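Local coordinates for lysyl-trna-dependent l-ysyl-phosphatidylgycerol synthase (Bacillus licheniformis, PDB 4V36), which transfers lysine from lysyl-tRNA to the membrane lipid phosphatidylglycerol, a lipid modification linked to bacterial resistance, at residues Y95-E100 with Y110-L115; K309-R314 with P320-L325. All coordinates share one frame; numbering follows the deposited sequence.

Contact 1 (Y95-E100 with Y110-L115). With TRS (2-amino-2-hydroxymethyl-propane-1,3-diol), chain D.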
loop_
_atom_site.group_PDB
_atom_site.type_symbol
_atom_site.label_atom_id
_atom_site.label_comp_id
_atom_site.label_asym_id
_atom_site.label_seq_id
_atom_site.Cartn_x
_atom_site.Cartn_y
_atom_site.Cartn_z
ATOM N N TYR A 95 4.710 -1.933 -11.508
ATOM C CA TYR A 95 4.925 -2.499 -10.183
ATOM C C TYR A 95 3.619 -2.710 -9.419
ATOM O O TYR A 95 2.807 -1.795 -9.293
ATOM C CB TYR A 95 5.867 -1.598 -9.383
ATOM C CG TYR A 95 6.091 -2.048 -7.961
ATOM C CD1 TYR A 95 6.769 -3.228 -7.682
ATOM C CD2 TYR A 95 5.638 -1.285 -6.893
ATOM C CE1 TYR A 95 6.978 -3.640 -6.378
ATOM C CE2 TYR A 95 5.845 -1.687 -5.589
ATOM C CZ TYR A 95 6.515 -2.865 -5.336
ATOM O OH TYR A 95 6.719 -3.267 -4.036
ATOM N N GLN A 96 3.441 -3.928 -8.912
ATOM C CA GLN A 96 2.252 -4.331 -8.157
ATOM C C GLN A 96 0.957 -4.202 -8.956
ATOM O O GLN A 96 0.027 -3.508 -8.543
ATOM C CB GLN A 96 2.133 -3.531 -6.855
ATOM C CG GLN A 96 3.147 -3.921 -5.794
ATOM C CD GLN A 96 2.749 -3.455 -4.408
ATOM O OE1 GLN A 96 1.568 -3.270 -4.118
ATOM N NE2 GLN A 96 3.737 -3.263 -3.542
ATOM N N ILE A 97 0.900 -4.882 -10.096
ATOM C CA ILE A 97 -0.342 -5.007 -10.847
ATOM C C ILE A 97 -1.040 -6.292 -10.424
ATOM O O ILE A 97 -0.461 -7.110 -9.709
ATOM C CB ILE A 97 -0.106 -5.023 -12.368
ATOM C CG1 ILE A 97 0.563 -6.332 -12.792
ATOM C CG2 ILE A 97 0.723 -3.817 -12.789
ATOM C CD1 ILE A 97 0.723 -6.480 -14.287
ATOM N N GLU A 98 -2.280 -6.474 -10.865
ATOM C CA GLU A 98 -3.044 -7.658 -10.492
ATOM C C GLU A 98 -3.222 -8.599 -11.680
ATOM O O GLU A 98 -3.067 -8.194 -12.832
ATOM C CB GLU A 98 -4.402 -7.255 -9.916
ATOM C CG GLU A 98 -4.298 -6.391 -8.667
ATOM C CD GLU A 98 -5.647 -6.070 -8.058
ATOM O OE1 GLU A 98 -6.647 -6.707 -8.451
ATOM O OE2 GLU A 98 -5.707 -5.178 -7.186
ATOM N N ARG A 99 -3.545 -9.857 -11.388
ATOM C CA ARG A 99 -3.600 -10.904 -12.405
ATOM C C ARG A 99 -4.674 -10.663 -13.466
ATOM O O ARG A 99 -4.456 -10.935 -14.647
ATOM C CB ARG A 99 -3.826 -12.266 -11.742
ATOM C CG ARG A 99 -4.118 -13.396 -12.720
ATOM C CD ARG A 99 -3.997 -14.759 -12.060
ATOM N NE ARG A 99 -2.613 -15.075 -11.712
ATOM C CZ ARG A 99 -1.727 -15.581 -12.564
ATOM N NH1 ARG A 99 -2.078 -15.826 -13.820
ATOM N NH2 ARG A 99 -0.488 -15.837 -12.164
ATOM N N GLU A 100 -5.821 -10.136 -13.052
ATOM C CA GLU A 100 -6.949 -9.976 -13.965
ATOM C C GLU A 100 -6.718 -8.879 -15.005
ATOM O O GLU A 100 -7.575 -8.630 -15.855
ATOM C CB GLU A 100 -8.233 -9.684 -13.185
ATOM C CG GLU A 100 -8.378 -8.247 -12.713
ATOM C CD GLU A 100 -7.521 -7.935 -11.504
ATOM O OE1 GLU A 100 -7.066 -8.887 -10.834
ATOM O OE2 GLU A 100 -7.303 -6.737 -11.225
ATOM N N TYR A 110 5.025 -8.120 -22.405
ATOM C CA TYR A 110 5.490 -8.040 -21.025
ATOM C C TYR A 110 5.439 -9.397 -20.336
ATOM O O TYR A 110 4.551 -10.208 -20.602
ATOM C CB TYR A 110 4.663 -7.026 -20.231
ATOM C CG TYR A 110 5.161 -5.604 -20.343
ATOM C CD1 TYR A 110 4.712 -4.768 -21.357
ATOM C CD2 TYR A 110 6.078 -5.096 -19.434
ATOM C CE1 TYR A 110 5.165 -3.467 -21.461
ATOM C CE2 TYR A 110 6.538 -3.798 -19.531
ATOM C CZ TYR A 110 6.078 -2.989 -20.547
ATOM O OH TYR A 110 6.534 -1.695 -20.647
ATOM N N ARG A 111 6.402 -9.635 -19.452
ATOM C CA ARG A 111 6.427 -10.842 -18.636
ATOM C C ARG A 111 6.044 -10.487 -17.205
ATOM O O ARG A 111 6.093 -9.319 -16.818
ATOM C CB ARG A 111 7.806 -11.502 -18.686
ATOM C CG ARG A 111 8.185 -12.009 -20.068
ATOM C CD ARG A 111 9.668 -12.314 -20.173
ATOM N NE ARG A 111 10.021 -12.811 -21.499
ATOM C CZ ARG A 111 11.267 -12.955 -21.939
ATOM N NH1 ARG A 111 12.289 -12.633 -21.160
ATOM N NH2 ARG A 111 11.491 -13.416 -23.163
ATOM N N PHE A 112 5.662 -11.487 -16.419
ATOM C CA PHE A 112 5.153 -11.222 -15.079
ATOM C C PHE A 112 5.896 -12.002 -14.001
ATOM O O PHE A 112 6.333 -13.131 -14.218
ATOM C CB PHE A 112 3.657 -11.536 -15.015
ATOM C CG PHE A 112 2.851 -10.835 -16.069
ATOM C CD1 PHE A 112 2.536 -9.492 -15.940
ATOM C CD2 PHE A 112 2.415 -11.516 -17.193
ATOM C CE1 PHE A 112 1.798 -8.842 -16.912
ATOM C CE2 PHE A 112 1.675 -10.872 -18.167
ATOM C CZ PHE A 112 1.366 -9.533 -18.026
ATOM N N PHE A 113 6.029 -11.379 -12.836
ATOM C CA PHE A 113 6.710 -11.981 -11.700
ATOM C C PHE A 113 5.940 -11.686 -10.419
ATOM O O PHE A 113 5.700 -10.525 -10.088
ATOM C CB PHE A 113 8.145 -11.460 -11.603
ATOM C CG PHE A 113 8.863 -11.887 -10.357
ATOM C CD1 PHE A 113 9.392 -13.163 -10.251
ATOM C CD2 PHE A 113 9.019 -11.011 -9.294
ATOM C CE1 PHE A 113 10.056 -13.559 -9.107
ATOM C CE2 PHE A 113 9.680 -11.402 -8.146
ATOM C CZ PHE A 113 10.199 -12.678 -8.054
ATOM N N LYS A 114 5.552 -12.735 -9.701
ATOM C CA LYS A 114 4.739 -12.572 -8.500
ATOM C C LYS A 114 5.557 -12.006 -7.344
ATOM O O LYS A 114 6.509 -12.631 -6.877
ATOM C CB LYS A 114 4.101 -13.903 -8.095
ATOM C CG LYS A 114 2.910 -13.753 -7.163
ATOM C CD LYS A 114 2.107 -15.041 -7.069
ATOM C CE LYS A 114 0.814 -14.830 -6.295
ATOM N NZ LYS A 114 0.003 -16.074 -6.215
ATOM N N LEU A 115 5.172 -10.818 -6.889
ATOM C CA LEU A 115 5.889 -10.113 -5.831
ATOM C C LEU A 115 5.462 -10.580 -4.444
ATOM O O LEU A 115 6.254 -10.583 -3.503
ATOM C CB LEU A 115 5.662 -8.604 -5.959
ATOM C CG LEU A 115 6.089 -7.964 -7.280
ATOM C CD1 LEU A 115 5.385 -6.634 -7.472
ATOM C CD2 LEU A 115 7.596 -7.781 -7.316
HETATM C C TRS D . -4.607 -15.059 -7.019
HETATM C C1 TRS D . -4.329 -16.007 -5.857
HETATM C C2 TRS D . -5.218 -13.758 -6.518
HETATM C C3 TRS D . -3.317 -14.781 -7.781
HETATM N N TRS D . -5.567 -15.693 -7.927
HETATM O O1 TRS D . -3.232 -15.532 -5.106
HETATM O O2 TRS D . -5.707 -13.020 -7.616
HETATM O O3 TRS D . -3.528 -13.744 -8.713
#
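The Tyr-95 ring meets Leu-115 obliquely, with Tyr-95 CE1 3.6 Å from Leu-115 CD1. One face of this ring carries CG of its neighbour Gln-96, 3.5 Å above the plane and away from the ring centre. The Phe-112 ring is also touched obliquely: Ile-97 CD1 lies 3.7 Å from Phe-112 CE1, and the two side chains are nearly perpendicular. The guanidinium of Arg-99 has TRS O3 at its edge, in plane. Arg-99 NE gives TRS O3 a weak hydrogen bond of 3.4 Å; it also bonds to Tyr-310 OH. Lys-114 NZ is paired with Glu-117 and makes a weak bond to TRS O1. The TRS is probably from the crystallisation liquor.

The CB bond of Tyr-95 points away from 110-115. With CG anti to the backbone N (chi1 176°), the CD1-CE1 side of the ring still comes back to Leu-115. The same Leu-115 CD1 sits 3.6 Å from the backbone N of Gln-96. No hydrogen bond joins the segments, because strand 305-313 runs between them. Tyr-310 of that strand is faced by both Gln-96 and Ile-97. This is a G1 beta bulge, in a mixed sheet consistent with the acetyltransferase-like (GNAT) fold of this family.

Contact 2 (K309-R314 with P320-L325)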
loop_
_atom_site.group_PDB
_atom_site.type_symbol
_atom_site.label_atom_id
_atom_site.label_comp_id
_atom_site.label_asym_id
_atom_site.label_seq_id
_atom_site.Cartn_x
_atom_site.Cartn_y
_atom_site.Cartn_z
ATOM N N LYS A 309 0.064 -9.904 -6.186
ATOM C CA LYS A 309 0.524 -8.701 -6.867
ATOM C C LYS A 309 1.732 -9.054 -7.727
ATOM O O LYS A 309 2.576 -9.850 -7.317
ATOM C CB LYS A 309 0.874 -7.602 -5.861
ATOM C CG LYS A 309 -0.210 -7.341 -4.826
ATOM C CD LYS A 309 -0.784 -5.941 -4.951
ATOM C CE LYS A 309 -1.521 -5.750 -6.265
ATOM N NZ LYS A 309 -2.135 -4.395 -6.357
ATOM N N TYR A 310 1.816 -8.468 -8.916
ATOM C CA TYR A 310 2.828 -8.881 -9.881
ATOM C C TYR A 310 3.674 -7.732 -10.411
ATOM O O TYR A 310 3.229 -6.586 -10.471
ATOM C CB TYR A 310 2.165 -9.602 -11.058
ATOM C CG TYR A 310 1.399 -10.844 -10.664
ATOM C CD1 TYR A 310 0.069 -10.766 -10.267
ATOM C CD2 TYR A 310 2.003 -12.094 -10.695
ATOM C CE1 TYR A 310 -0.636 -11.899 -9.907
ATOM C CE2 TYR A 310 1.306 -13.232 -10.338
ATOM C CZ TYR A 310 -0.011 -13.129 -9.945
ATOM O OH TYR A 310 -0.706 -14.261 -9.588
ATOM N N LEU A 311 4.904 -8.057 -10.795
ATOM C CA LEU A 311 5.771 -7.118 -11.489
ATOM C C LEU A 311 5.715 -7.393 -12.986
ATOM O O LEU A 311 5.900 -8.529 -13.417
ATOM C CB LEU A 311 7.211 -7.229 -10.984
ATOM C CG LEU A 311 8.239 -6.307 -11.644
ATOM C CD1 LEU A 311 8.035 -4.868 -11.200
ATOM C CD2 LEU A 311 9.655 -6.766 -11.340
ATOM N N ALA A 312 5.450 -6.358 -13.775
ATOM C CA ALA A 312 5.430 -6.508 -15.224
ATOM C C ALA A 312 6.724 -5.981 -15.830
ATOM O O ALA A 312 7.008 -4.785 -15.776
ATOM C CB ALA A 312 4.228 -5.798 -15.822
ATOM N N TYR A 313 7.505 -6.890 -16.404
ATOM C CA TYR A 313 8.797 -6.553 -16.988
ATOM C C TYR A 313 8.913 -7.151 -18.386
ATOM O O TYR A 313 8.086 -7.971 -18.783
ATOM C CB TYR A 313 9.934 -7.055 -16.096
ATOM C CG TYR A 313 9.966 -8.560 -15.951
ATOM C CD1 TYR A 313 9.129 -9.211 -15.052
ATOM C CD2 TYR A 313 10.830 -9.331 -16.717
ATOM C CE1 TYR A 313 9.153 -10.589 -14.922
ATOM C CE2 TYR A 313 10.860 -10.707 -16.593
ATOM C CZ TYR A 313 10.021 -11.331 -15.694
ATOM O OH TYR A 313 10.051 -12.702 -15.570
ATOM N N ARG A 314 9.941 -6.751 -19.127
ATOM C CA ARG A 314 10.110 -7.234 -20.494
ATOM C C ARG A 314 11.224 -8.272 -20.611
ATOM O O ARG A 314 11.011 -9.361 -21.143
ATOM C CB ARG A 314 10.383 -6.064 -21.443
ATOM C CG ARG A 314 9.325 -4.973 -21.389
ATOM C CD ARG A 314 9.322 -4.119 -22.651
ATOM N NE ARG A 314 8.756 -4.829 -23.795
ATOM C CZ ARG A 314 9.476 -5.404 -24.753
ATOM N NH1 ARG A 314 10.801 -5.351 -24.714
ATOM N NH2 ARG A 314 8.872 -6.028 -25.755
ATOM N N PRO A 320 16.641 -9.183 -11.970
ATOM C CA PRO A 320 17.285 -8.828 -10.697
ATOM C C PRO A 320 17.596 -7.337 -10.566
ATOM O O PRO A 320 17.426 -6.769 -9.486
ATOM C CB PRO A 320 18.580 -9.644 -10.721
ATOM C CG PRO A 320 18.275 -10.801 -11.593
ATOM C CD PRO A 320 17.375 -10.261 -12.661
ATOM N N VAL A 321 18.048 -6.716 -11.650
ATOM C CA VAL A 321 18.337 -5.286 -11.645
ATOM C C VAL A 321 17.058 -4.484 -11.430
ATOM O O VAL A 321 17.034 -3.529 -10.653
ATOM C CB VAL A 321 19.006 -4.835 -12.956
ATOM C CG1 VAL A 321 19.269 -3.336 -12.931
ATOM C CG2 VAL A 321 20.297 -5.607 -13.186
ATOM N N THR A 322 15.997 -4.890 -12.123
ATOM C CA THR A 322 14.697 -4.235 -12.031
ATOM C C THR A 322 14.196 -4.158 -10.590
ATOM O O THR A 322 13.705 -3.118 -10.148
ATOM C CB THR A 322 13.649 -4.966 -12.892
ATOM O OG1 THR A 322 14.068 -4.958 -14.262
ATOM C CG2 THR A 322 12.289 -4.292 -12.776
ATOM N N MET A 323 14.332 -5.262 -9.862
ATOM C CA MET A 323 13.909 -5.321 -8.468
ATOM C C MET A 323 14.714 -4.365 -7.592
ATOM O O MET A 323 14.173 -3.745 -6.679
ATOM C CB MET A 323 14.034 -6.748 -7.934
ATOM C CG MET A 323 13.020 -7.720 -8.506
ATOM S SD MET A 323 11.337 -7.318 -8.003
ATOM C CE MET A 323 11.479 -7.415 -6.220
ATOM N N ILE A 324 16.007 -4.251 -7.877
ATOM C CA ILE A 324 16.884 -3.353 -7.132
ATOM C C ILE A 324 16.499 -1.892 -7.353
ATOM O O ILE A 324 16.437 -1.106 -6.404
ATOM C CB ILE A 324 18.362 -3.562 -7.522
ATOM C CG1 ILE A 324 18.867 -4.896 -6.975
ATOM C CG2 ILE A 324 19.227 -2.431 -6.990
ATOM C CD1 ILE A 324 18.848 -4.976 -5.462
ATOM N N LEU A 325 16.235 -1.536 -8.606
ATOM C CA LEU A 325 15.845 -0.173 -8.953
ATOM C C LEU A 325 14.558 0.237 -8.243
ATOM O O LEU A 325 14.442 1.357 -7.746
ATOM C CB LEU A 325 15.674 -0.033 -10.467
ATOM C CG LEU A 325 16.902 -0.342 -11.327
ATOM C CD1 LEU A 325 16.553 -0.265 -12.805
ATOM C CD2 LEU A 325 18.048 0.602 -10.995
#
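Leu-311 and Met-323 meet where helix 319-330 packs on strand 305-313, which precedes it in the chain. This is helix-on-sheet packing in the central mixed sheet. The contact is small, buried and apolar. No hydrogen bond crosses it.

One methyl group of the strand does the touching. Leu-311 CD2 lies 3.8 Å from Met-323 SD and 3.9 Å from Thr-322 CG2. Two consecutive helix residues therefore meet the same leucine branch. The CB bond of Leu-311 points toward the helix. A chi1 of 179° turns CG away from the backbone N, and the second torsion (72°) leaves CD2 as the branch that continues the extended chain. CD2 is thereby sent on to the helix.

Met-323 arrives differently. Its CB bond does not point at the strand, but the chain is bent at both chi2 and chi3. The turn at chi2 (-66°) brings SD beside the leucine methyl; the turn at chi3 only sets where CE goes. Leu-311 and Met-323 lie alongside, running in opposing senses. The contact is thus made through SD. Val-281 of helix 276-285 and Met-289 also touch Met-323.

Ile-93 of strand 91-97 touches both Leu-311 and Thr-322, so the helix also covers the neighbouring strand. Thr-322 points its CB toward the strand and divides its two branches. OG1 lies beside the backbone N and hydrogen-bonds to Ser-318 O, one turn back in the chain. The hydroxyl is thus satisfied by the residue just before the helix. CG2, placed opposite the backbone N, is left to rest against Leu-311 CD2.

In the fold
Both segments of contact 1 precede those of contact 2 in the chain. Their centres are about 9 Å apart, and they share one mixed sheet. Strand 305-313, which carries half of contact 2, lies between strands 91-97 and 111-122 of contact 1 and is antiparallel to both. Backbone bonds tie it to each, as between Leu-311 and Phe-113. Helix 319-330 covers this region, with Met-323 touching Leu-115 as well as Leu-311. The late strand is thus inserted between two early strands, and the helix that follows covers them. The side chain of Gln-96 is about 11 Å from the bound lysine amide, so contact 1 is not part of the ligand pocket.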